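Local coordinates for protein hemagglutinin (Pseudomonas aeruginosa, PDB 6D7Y) that forms the toxic C-terminal tip of CdiA, which probably inhibits the growth of neighbouring bacteria on contact and is bound by an immunity protein, at residues E74-L77 against V83-N86; G19-K24 against G89-F94; T64-E67 against T71-E74. One frame throughout, in Å; residues are numbered along the deposited sequence.

Contact 1: E74-L77 against V83-N86; sequences EKRL and VRLN
E74 and R84 face each other as a non-hydrogen-bonded pair of the antiparallel beta hairpin of strands 71-76 and 82-86, and their side chains run side by side off the same face of the sheet. From R84 CB, chi1 of 174° sets CG anti to the backbone N, and CG passes E74 CG at 4.2 Å. CD lies 3.9 Å from E74 OE2 and packs against the F72 ring; the side chain also touches K92 and I95 of strand 91-95. A bend at chi3 then turns the guanidinium edge toward the glutamate, and R84 NE at 2.8 Å and NH2 at 3.0 Å both close on E74 OE2 in a side-on salt bridge. Sharing one oxygen leaves both bonds bent (142° at the NE hydrogen). Both nitrogens approach from the same face of the carboxylate, some 50° above its plane, whereas OE2 lies close to the guanidinium plane. R76 NH2 stands 4.2 Å from R84 NH2, a repulsion E74 may soften; R76 NH1 bonds to D96 O. K75 and V83, whose side chains lie on the other face, are the hydrogen-bonded pair, K75 N to V83 O at 3.0 Å and V83 N to K75 O at 2.9 Å.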
ATOM      1  N   GLU A  74       2.941  -1.255 -10.683  1.00 15.95           N
ATOM      2  CA  GLU A  74       3.574  -1.718  -9.467  1.00 16.05           C
ATOM      3  C   GLU A  74       4.979  -1.208  -9.266  1.00 16.46           C
ATOM      4  O   GLU A  74       5.776  -1.236 -10.188  1.00 17.59           O
ATOM      5  CB  GLU A  74       3.630  -3.256  -9.509  1.00 17.68           C
ATOM      6  CG  GLU A  74       2.253  -3.894  -9.569  1.00 18.36           C
ATOM      7  CD  GLU A  74       2.256  -5.397  -9.617  1.00 20.90           C
ATOM      8  OE1 GLU A  74       3.343  -6.024  -9.632  1.00 23.50           O
ATOM      9  OE2 GLU A  74       1.146  -5.966  -9.678  1.00 21.34           O
ATOM     10  N   LYS A  75       5.247  -0.708  -8.069  1.00 16.67           N
ATOM     11  CA  LYS A  75       6.584  -0.271  -7.682  1.00 18.59           C
ATOM     12  C   LYS A  75       6.959  -1.122  -6.463  1.00 19.21           C
ATOM     13  O   LYS A  75       6.260  -1.064  -5.452  1.00 19.48           O
ATOM     14  CB  LYS A  75       6.613   1.189  -7.332  1.00 19.28           C
ATOM     15  CG  LYS A  75       7.996   1.685  -6.969  1.00 20.98           C
ATOM     16  CD  LYS A  75       8.034   3.168  -6.760  1.00 22.43           C
ATOM     17  CE  LYS A  75       9.450   3.630  -6.434  1.00 24.37           C
ATOM     18  NZ  LYS A  75       9.499   5.110  -6.366  1.00 26.55           N
ATOM     19  N   ARG A  76       8.036  -1.906  -6.571  1.00 19.70           N
ATOM     20  CA  ARG A  76       8.512  -2.734  -5.467  1.00 20.63           C
ATOM     21  C   ARG A  76       9.916  -2.279  -5.086  1.00 22.50           C
ATOM     22  O   ARG A  76      10.785  -2.153  -5.952  1.00 22.09           O
ATOM     23  CB  ARG A  76       8.558  -4.209  -5.845  1.00 22.18           C
ATOM     24  CG  ARG A  76       7.233  -4.830  -6.208  1.00 23.66           C
ATOM     25  CD  ARG A  76       7.433  -6.314  -6.437  1.00 26.31           C
ATOM     26  NE  ARG A  76       6.210  -7.054  -6.715  1.00 27.20           N
ATOM     27  CZ  ARG A  76       5.497  -7.743  -5.817  1.00 27.95           C
ATOM     28  NH1 ARG A  76       5.842  -7.748  -4.520  1.00 27.05           N
ATOM     29  NH2 ARG A  76       4.410  -8.417  -6.221  1.00 27.00           N
ATOM     30  N   LEU A  77      10.111  -2.007  -3.796  1.00 22.12           N
ATOM     31  CA  LEU A  77      11.381  -1.528  -3.304  1.00 25.43           C
ATOM     32  C   LEU A  77      12.261  -2.659  -2.901  1.00 25.76           C
ATOM     33  O   LEU A  77      11.805  -3.739  -2.572  1.00 24.81           O
ATOM     34  CB  LEU A  77      11.180  -0.620  -2.091  1.00 26.46           C
ATOM     35  CG  LEU A  77      10.307   0.622  -2.289  1.00 27.15           C
ATOM     36  CD1 LEU A  77      10.440   1.488  -1.051  1.00 29.66           C
ATOM     37  CD2 LEU A  77      10.711   1.438  -3.506  1.00 27.47           C
ATOM     38  N   VAL A  83       3.936  -0.831  -3.729  1.00 17.49           N
ATOM     39  CA  VAL A  83       2.562  -0.293  -3.945  1.00 18.53           C
ATOM     40  C   VAL A  83       2.056  -0.749  -5.299  1.00 16.54           C
ATOM     41  O   VAL A  83       2.810  -0.802  -6.280  1.00 17.12           O
ATOM     42  CB  VAL A  83       2.549   1.240  -3.889  1.00 20.92           C
ATOM     43  CG1 VAL A  83       1.220   1.811  -4.381  1.00 22.91           C
ATOM     44  CG2 VAL A  83       2.811   1.704  -2.463  1.00 23.79           C
ATOM     45  N   ARG A  84       0.768  -1.104  -5.330  1.00 16.02           N
ATOM     46  CA  ARG A  84       0.094  -1.526  -6.521  1.00 15.23           C
ATOM     47  C   ARG A  84      -1.039  -0.539  -6.744  1.00 14.76           C
ATOM     48  O   ARG A  84      -1.807  -0.245  -5.827  1.00 14.42           O
ATOM     49  CB  ARG A  84      -0.472  -2.930  -6.367  1.00 15.07           C
ATOM     50  CG  ARG A  84      -1.340  -3.430  -7.517  1.00 16.13           C
ATOM     51  CD  ARG A  84      -1.771  -4.872  -7.276  1.00 16.90           C
ATOM     52  NE  ARG A  84      -0.679  -5.808  -7.567  1.00 18.06           N
ATOM     53  CZ  ARG A  84      -0.592  -7.063  -7.118  1.00 19.18           C
ATOM     54  NH1 ARG A  84      -1.456  -7.523  -6.226  1.00 18.82           N
ATOM     55  NH2 ARG A  84       0.459  -7.825  -7.482  1.00 21.25           N
ATOM     56  N   LEU A  85      -1.077  -0.013  -7.953  1.00 14.73           N
ATOM     57  CA  LEU A  85      -2.096   0.908  -8.392  1.00 16.39           C
ATOM     58  C   LEU A  85      -2.879   0.293  -9.542  1.00 16.42           C
ATOM     59  O   LEU A  85      -2.360  -0.511 -10.329  1.00 15.11           O
ATOM     60  CB  LEU A  85      -1.452   2.179  -8.930  1.00 17.38           C
ATOM     61  CG  LEU A  85      -0.508   2.989  -8.054  1.00 18.13           C
ATOM     62  CD1 LEU A  85      -0.051   4.229  -8.818  1.00 20.39           C
ATOM     63  CD2 LEU A  85      -1.156   3.374  -6.735  1.00 18.98           C
ATOM     64  N   ASN A  86      -4.153   0.656  -9.633  1.00 16.61           N
ATOM     65  CA  ASN A  86      -4.922   0.288 -10.797  1.00 16.99           C
ATOM     66  C   ASN A  86      -4.384   1.112 -11.962  1.00 17.21           C
ATOM     67  O   ASN A  86      -3.677   2.129 -11.771  1.00 17.01           O
ATOM     68  CB  ASN A  86      -6.407   0.615 -10.557  1.00 18.23           C
ATOM     69  CG  ASN A  86      -6.999  -0.254  -9.487  1.00 18.62           C
ATOM     70  OD1 ASN A  86      -6.974  -1.488  -9.598  1.00 20.39           O
ATOM     71  ND2 ASN A  86      -7.544   0.357  -8.462  1.00 19.85           N
TER

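Contact 2: G19-K24 against G89-F94; sequences GHALSK and GTFKGF
The ring of F94 lies against helix 17-28 at A21 and L22, and it contributes more buried surface than any other residue here. With CG anti to the carbonyl carbon (chi1 -72°), the ring turns one side, the CD2-CE2 edge, to the helix. The CB of A21 points toward the strand, and this methyl comes to 3.7 Å from F94 CD2. It meets that ring obliquely. The same methyl also lies near the plane of the F91 ring, at its edge, with A21 CB 4.2 Å from F91 CZ, so one methyl touches both phenylalanine rings. L22 takes the next place along the helix. Its backbone N lies at the edge of the F94 ring, and L22 CB is 3.9 Å from F94 CE2, while the rest of the side chain continues to A47 and H50 of helix 40-56.

The two aromatic residues also touch each other. F91 CZ sits 4.2 Å above the centre of one face of the F94 ring, and G93 N lies over a face of the F91 ring. Between them, K92 and G93 both face R84 in a classic beta bulge, in strand 91-95, outermost in the sheet of this chain. No hydrogen bond joins the two segments; the contact is apolar.

The axes of segments 19-24 and 91-94 come within 7.8 Å and cross at -19°, nearly parallel. F94 meets W33 and V83 as well, F91 reaches V17 and I18, and the strand is thereby joined both to helix 17-28 and to its sheet neighbour, strand 82-86.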
ATOM      1  N   GLY A  19      -5.392   2.156   5.176  1.00 23.81           N
ATOM      2  CA  GLY A  19      -5.131   1.803   6.570  1.00 24.61           C
ATOM      3  C   GLY A  19      -5.321   0.300   6.755  1.00 23.87           C
ATOM      4  O   GLY A  19      -4.488  -0.370   7.373  1.00 24.94           O
ATOM      5  N   HIS A  20      -6.412  -0.242   6.211  1.00 22.11           N
ATOM      6  CA  HIS A  20      -6.645  -1.692   6.293  1.00 21.58           C
ATOM      7  C   HIS A  20      -5.522  -2.474   5.568  1.00 20.42           C
ATOM      8  O   HIS A  20      -5.086  -3.555   6.010  1.00 20.38           O
ATOM      9  CB  HIS A  20      -8.014  -2.075   5.721  1.00 22.06           C
ATOM     10  CG  HIS A  20      -9.173  -1.728   6.611  1.00 23.94           C
ATOM     11  ND1 HIS A  20      -9.469  -2.442   7.751  1.00 26.58           N
ATOM     12  CD2 HIS A  20     -10.146  -0.792   6.492  1.00 26.29           C
ATOM     13  CE1 HIS A  20     -10.555  -1.938   8.310  1.00 28.00           C
ATOM     14  NE2 HIS A  20     -10.983  -0.935   7.565  1.00 27.32           N
ATOM     15  N   ALA A  21      -5.090  -1.951   4.436  1.00 19.48           N
ATOM     16  CA  ALA A  21      -4.019  -2.612   3.682  1.00 20.31           C
ATOM     17  C   ALA A  21      -2.749  -2.700   4.520  1.00 20.67           C
ATOM     18  O   ALA A  21      -2.091  -3.754   4.549  1.00 21.15           O
ATOM     19  CB  ALA A  21      -3.760  -1.881   2.379  1.00 19.76           C
ATOM     20  N   LEU A  22      -2.388  -1.609   5.193  1.00 20.89           N
ATOM     21  CA  LEU A  22      -1.175  -1.648   6.042  1.00 22.26           C
ATOM     22  C   LEU A  22      -1.394  -2.650   7.167  1.00 24.00           C
ATOM     23  O   LEU A  22      -0.510  -3.460   7.466  1.00 22.63           O
ATOM     24  CB  LEU A  22      -0.822  -0.277   6.636  1.00 23.19           C
ATOM     25  CG  LEU A  22       0.398  -0.255   7.578  1.00 24.54           C
ATOM     26  CD1 LEU A  22       1.647  -0.791   6.905  1.00 26.03           C
ATOM     27  CD2 LEU A  22       0.622   1.148   8.167  1.00 27.38           C
ATOM     28  N   SER A  23      -2.583  -2.595   7.775  1.00 23.54           N
ATOM     29  CA  SER A  23      -2.912  -3.497   8.879  1.00 24.71           C
ATOM     30  C   SER A  23      -2.669  -4.969   8.565  1.00 23.35           C
ATOM     31  O   SER A  23      -2.075  -5.687   9.365  1.00 24.49           O
ATOM     32  CB  SER A  23      -4.362  -3.327   9.316  1.00 26.10           C
ATOM     33  OG  SER A  23      -4.661  -4.254  10.331  1.00 31.12           O
ATOM     34  N   LYS A  24      -3.113  -5.416   7.403  1.00 22.08           N
ATOM     35  CA  LYS A  24      -2.938  -6.824   7.000  1.00 21.63           C
ATOM     36  C   LYS A  24      -1.484  -7.125   6.674  1.00 21.52           C
ATOM     37  O   LYS A  24      -0.953  -8.164   7.070  1.00 22.01           O
ATOM     38  CB  LYS A  24      -3.793  -7.113   5.784  1.00 22.83           C
ATOM     39  CG  LYS A  24      -5.275  -6.936   6.051  1.00 24.44           C
ATOM     40  CD  LYS A  24      -6.061  -6.871   4.755  1.00 26.57           C
ATOM     41  CE  LYS A  24      -7.490  -6.427   5.018  1.00 28.44           C
ATOM     42  NZ  LYS A  24      -8.242  -6.243   3.743  1.00 31.07           N
ATOM     43  N   GLY A  89      -4.483   4.865 -11.940  1.00 20.75           N
ATOM     44  CA  GLY A  89      -3.709   5.545 -10.894  1.00 21.32           C
ATOM     45  C   GLY A  89      -4.291   5.455  -9.486  1.00 20.94           C
ATOM     46  O   GLY A  89      -3.705   5.981  -8.542  1.00 22.22           O
ATOM     47  N   THR A  90      -5.469   4.852  -9.333  1.00 20.01           N
ATOM     48  CA  THR A  90      -6.041   4.714  -7.997  1.00 21.44           C
ATOM     49  C   THR A  90      -5.317   3.624  -7.214  1.00 20.79           C
ATOM     50  O   THR A  90      -4.825   2.653  -7.783  1.00 19.09           O
ATOM     51  CB  THR A  90      -7.550   4.415  -8.002  1.00 21.34           C
ATOM     52  OG1 THR A  90      -7.833   3.209  -8.723  1.00 20.49           O
ATOM     53  CG2 THR A  90      -8.347   5.596  -8.587  1.00 24.57           C
ATOM     54  N   PHE A  91      -5.287   3.799  -5.894  1.00 22.29           N
ATOM     55  CA  PHE A  91      -4.651   2.833  -5.016  1.00 21.09           C
ATOM     56  C   PHE A  91      -5.358   1.478  -5.041  1.00 20.41           C
ATOM     57  O   PHE A  91      -6.576   1.418  -4.924  1.00 21.50           O
ATOM     58  CB  PHE A  91      -4.632   3.357  -3.587  1.00 21.79           C
ATOM     59  CG  PHE A  91      -3.990   2.427  -2.619  1.00 20.98           C
ATOM     60  CD1 PHE A  91      -2.611   2.371  -2.509  1.00 20.73           C
ATOM     61  CD2 PHE A  91      -4.768   1.575  -1.823  1.00 21.38           C
ATOM     62  CE1 PHE A  91      -2.021   1.510  -1.621  1.00 20.66           C
ATOM     63  CE2 PHE A  91      -4.175   0.712  -0.943  1.00 20.91           C
ATOM     64  CZ  PHE A  91      -2.792   0.686  -0.835  1.00 21.11           C
ATOM     65  N   LYS A  92      -4.593   0.401  -5.213  1.00 18.27           N
ATOM     66  CA  LYS A  92      -5.148  -0.966  -5.177  1.00 17.95           C
ATOM     67  C   LYS A  92      -4.738  -1.622  -3.855  1.00 17.57           C
ATOM     68  O   LYS A  92      -5.574  -2.178  -3.129  1.00 18.21           O
ATOM     69  CB  LYS A  92      -4.668  -1.801  -6.370  1.00 18.15           C
ATOM     70  CG  LYS A  92      -5.004  -3.289  -6.307  1.00 19.59           C
ATOM     71  CD  LYS A  92      -6.482  -3.519  -6.317  1.00 20.70           C
ATOM     72  CE  LYS A  92      -6.809  -5.001  -6.481  1.00 21.30           C
ATOM     73  NZ  LYS A  92      -8.282  -5.113  -6.639  1.00 21.87           N
ATOM     74  N   GLY A  93      -3.447  -1.589  -3.552  1.00 15.89           N
ATOM     75  CA  GLY A  93      -2.993  -2.188  -2.323  1.00 16.77           C
ATOM     76  C   GLY A  93      -1.490  -2.119  -2.145  1.00 16.51           C
ATOM     77  O   GLY A  93      -0.762  -1.627  -3.005  1.00 16.75           O
ATOM     78  N   PHE A  94      -1.051  -2.566  -0.980  1.00 16.75           N
ATOM     79  CA  PHE A  94       0.376  -2.720  -0.732  1.00 17.11           C
ATOM     80  C   PHE A  94       0.749  -4.113  -1.225  1.00 17.03           C
ATOM     81  O   PHE A  94      -0.087  -5.002  -1.292  1.00 19.08           O
ATOM     82  CB  PHE A  94       0.696  -2.558   0.758  1.00 18.05           C
ATOM     83  CG  PHE A  94       0.579  -1.143   1.263  1.00 19.28           C
ATOM     84  CD1 PHE A  94       1.385  -0.138   0.743  1.00 19.85           C
ATOM     85  CD2 PHE A  94      -0.246  -0.833   2.329  1.00 20.18           C
ATOM     86  CE1 PHE A  94       1.304   1.166   1.214  1.00 21.62           C
ATOM     87  CE2 PHE A  94      -0.323   0.459   2.806  1.00 22.14           C
ATOM     88  CZ  PHE A  94       0.461   1.462   2.260  1.00 22.39           C
TER

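Contact 3: T64-E67 against T71-E74; sequences TMNE and TFLE
T64 and F72 form the hydrogen-bonded pair that joins strand 62-65 to strand 71-76: T64 N donates to F72 O at 2.8 Å, and F72 N to T64 O at 3.0 Å. T64 O also receives the CA-H of T71, and a water donates to it from 3.1 Å. The same water donates to E74 OE2 at 2.8 Å, and it lies at the edge of the F72 ring, in its plane. It thus bridges a strand backbone to the carboxylate whose main partner is R84, and it may help to stabilise negative charge on that oxygen.

The side chain of T64 crosses that of E74 at about a right angle. A chi1 of -54° sets T64 OG1 beside the backbone N and turns the CG2 methyl anti to it, where CG2 rests 3.6 Å from E74 OE1, while OG1 bonds back to R62 O. On the other face of the sheet, M65, present as selenomethionine, pairs with T71. The M65 chain first runs out extended, then bends at the selenium, which brings CE to 3.3 Å from T71 OG1, and CG passes the same hydroxyl.

Beyond the strand end, N66 turns its amide toward the edge of the F72 ring, and N66 ND2 comes to 4.0 Å from F72 CE2, with the two planes 70° apart. N66 OD1, which accepts from K68 N in an Asx turn and from I70 N, probably helps hold this placement. Farther out, the F72 ring packs on R84, N86 and K92 from the next two strands. The whole is a beta hairpin with a short connecting loop, its first strand lying outermost in the four-stranded antiparallel sheet.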
ATOM      1  N   THR A  64       2.334  -4.256 -14.924  1.00 17.48           N
ATOM      2  CA  THR A  64       2.560  -5.663 -14.675  1.00 20.37           C
ATOM      3  C   THR A  64       1.254  -6.437 -14.765  1.00 21.62           C
ATOM      4  O   THR A  64       0.306  -6.120 -14.032  1.00 22.04           O
ATOM      5  CB  THR A  64       3.143  -5.842 -13.241  1.00 22.43           C
ATOM      6  OG1 THR A  64       4.315  -5.018 -13.074  1.00 23.92           O
ATOM      7  CG2 THR A  64       3.515  -7.287 -12.965  1.00 24.44           C
HETATM    8  N   MSE A  65       1.205  -7.449 -15.637  1.00 22.11           N
HETATM    9  CA  MSE A  65      -0.006  -8.261 -15.818  1.00 23.34           C
HETATM   10  C   MSE A  65       0.146  -9.568 -15.108  1.00 24.41           C
HETATM   11  O   MSE A  65       1.206 -10.189 -15.142  1.00 24.60           O
HETATM   12  CB  MSE A  65      -0.320  -8.517 -17.317  1.00 27.21           C
HETATM   13  CG  MSE A  65      -1.753  -9.025 -17.541  1.00 29.72           C
HETATM   14 SE   MSE A  65      -1.998  -9.498 -19.449  1.00 41.63          SE
HETATM   15  CE  MSE A  65      -3.237  -8.042 -19.941  1.00 37.08           C
ATOM     16  N   ASN A  66      -0.924 -10.027 -14.466  1.00 23.00           N
ATOM     17  CA  ASN A  66      -0.873 -11.303 -13.761  1.00 24.99           C
ATOM     18  C   ASN A  66      -1.463 -12.427 -14.616  1.00 26.63           C
ATOM     19  O   ASN A  66      -1.876 -12.201 -15.758  1.00 26.43           O
ATOM     20  CB  ASN A  66      -1.533 -11.207 -12.386  1.00 23.93           C
ATOM     21  CG  ASN A  66      -3.020 -10.947 -12.460  1.00 23.12           C
ATOM     22  OD1 ASN A  66      -3.684 -11.345 -13.414  1.00 22.92           O
ATOM     23  ND2 ASN A  66      -3.558 -10.311 -11.414  1.00 22.56           N
ATOM     24  N   GLU A  67      -1.495 -13.629 -14.063  1.00 30.13           N
ATOM     25  CA  GLU A  67      -2.006 -14.798 -14.785  1.00 34.89           C
ATOM     26  C   GLU A  67      -3.477 -14.735 -15.185  1.00 31.96           C
ATOM     27  O   GLU A  67      -3.876 -15.445 -16.085  1.00 33.78           O
ATOM     28  CB  GLU A  67      -1.762 -16.087 -13.977  1.00 42.10           C
ATOM     29  CG  GLU A  67      -0.303 -16.496 -13.803  1.00 48.84           C
ATOM     30  CD  GLU A  67       0.333 -17.105 -15.050  1.00 58.03           C
ATOM     31  OE1 GLU A  67      -0.217 -16.963 -16.169  1.00 65.56           O
ATOM     32  OE2 GLU A  67       1.399 -17.746 -14.904  1.00 63.60           O
ATOM     33  N   THR A  71      -4.040  -6.121 -15.211  1.00 22.29           N
ATOM     34  CA  THR A  71      -2.803  -5.306 -15.234  1.00 20.90           C
ATOM     35  C   THR A  71      -2.837  -4.190 -14.204  1.00 18.94           C
ATOM     36  O   THR A  71      -3.850  -3.527 -14.024  1.00 18.46           O
ATOM     37  CB  THR A  71      -2.568  -4.699 -16.637  1.00 23.04           C
ATOM     38  OG1 THR A  71      -2.631  -5.735 -17.611  1.00 27.16           O
ATOM     39  CG2 THR A  71      -1.214  -4.027 -16.741  1.00 23.52           C
ATOM     40  N   PHE A  72      -1.714  -3.998 -13.521  1.00 16.54           N
ATOM     41  CA  PHE A  72      -1.586  -2.976 -12.510  1.00 16.48           C
ATOM     42  C   PHE A  72      -0.278  -2.224 -12.694  1.00 17.19           C
ATOM     43  O   PHE A  72       0.618  -2.702 -13.393  1.00 18.80           O
ATOM     44  CB  PHE A  72      -1.533  -3.586 -11.106  1.00 17.29           C
ATOM     45  CG  PHE A  72      -2.741  -4.385 -10.700  1.00 17.02           C
ATOM     46  CD1 PHE A  72      -3.900  -3.758 -10.326  1.00 18.67           C
ATOM     47  CD2 PHE A  72      -2.681  -5.766 -10.620  1.00 18.97           C
ATOM     48  CE1 PHE A  72      -4.997  -4.488  -9.932  1.00 19.29           C
ATOM     49  CE2 PHE A  72      -3.765  -6.501 -10.219  1.00 20.00           C
ATOM     50  CZ  PHE A  72      -4.933  -5.863  -9.881  1.00 20.40           C
ATOM     51  N   LEU A  73      -0.157  -1.068 -12.036  1.00 15.78           N
ATOM     52  CA  LEU A  73       1.116  -0.331 -12.013  1.00 16.38           C
ATOM     53  C   LEU A  73       1.728  -0.703 -10.673  1.00 15.77           C
ATOM     54  O   LEU A  73       1.129  -0.443  -9.628  1.00 17.17           O
ATOM     55  CB  LEU A  73       0.922   1.171 -12.142  1.00 16.99           C
ATOM     56  CG  LEU A  73       0.129   1.634 -13.354  1.00 17.19           C
ATOM     57  CD1 LEU A  73      -0.104   3.130 -13.274  1.00 19.04           C
ATOM     58  CD2 LEU A  73       0.805   1.246 -14.665  1.00 18.16           C
ATOM     59  N   GLU A  74       2.941  -1.255 -10.683  1.00 15.95           N
ATOM     60  CA  GLU A  74       3.574  -1.718  -9.467  1.00 16.05           C
ATOM     61  C   GLU A  74       4.979  -1.208  -9.266  1.00 16.46           C
ATOM     62  O   GLU A  74       5.776  -1.236 -10.188  1.00 17.59           O
ATOM     63  CB  GLU A  74       3.630  -3.256  -9.509  1.00 17.68           C
ATOM     64  CG  GLU A  74       2.253  -3.894  -9.569  1.00 18.36           C
ATOM     65  CD  GLU A  74       2.256  -5.397  -9.617  1.00 20.90           C
ATOM     66  OE1 GLU A  74       3.343  -6.024  -9.632  1.00 23.50           O
ATOM     67  OE2 GLU A  74       1.146  -5.966  -9.678  1.00 21.34           O
TER
HETATM   68  O   HOH W   1       0.170  -7.889 -11.440  1.00 24.09           O

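All three contacts meet on one antiparallel sheet whose strands, 62-65, 71-76, 82-86 and 91-95, stand in chain order. Contacts 3 and 1 are the successive hairpins of its first three strands; their centres are 9 Å apart and they share E74 on strand 71-76. Contact 2 uses the last strand, bonded to strand 82-86 through R84, and brings helix 17-28 from early in the chain against it; the centre of contact 2 is about 10 Å from that of contact 1 and about 16 Å from that of contact 3. N-terminal helices packed with a meandering four-stranded sheet resemble the BECR toxin fold, a likeness of topology that establishes no activity.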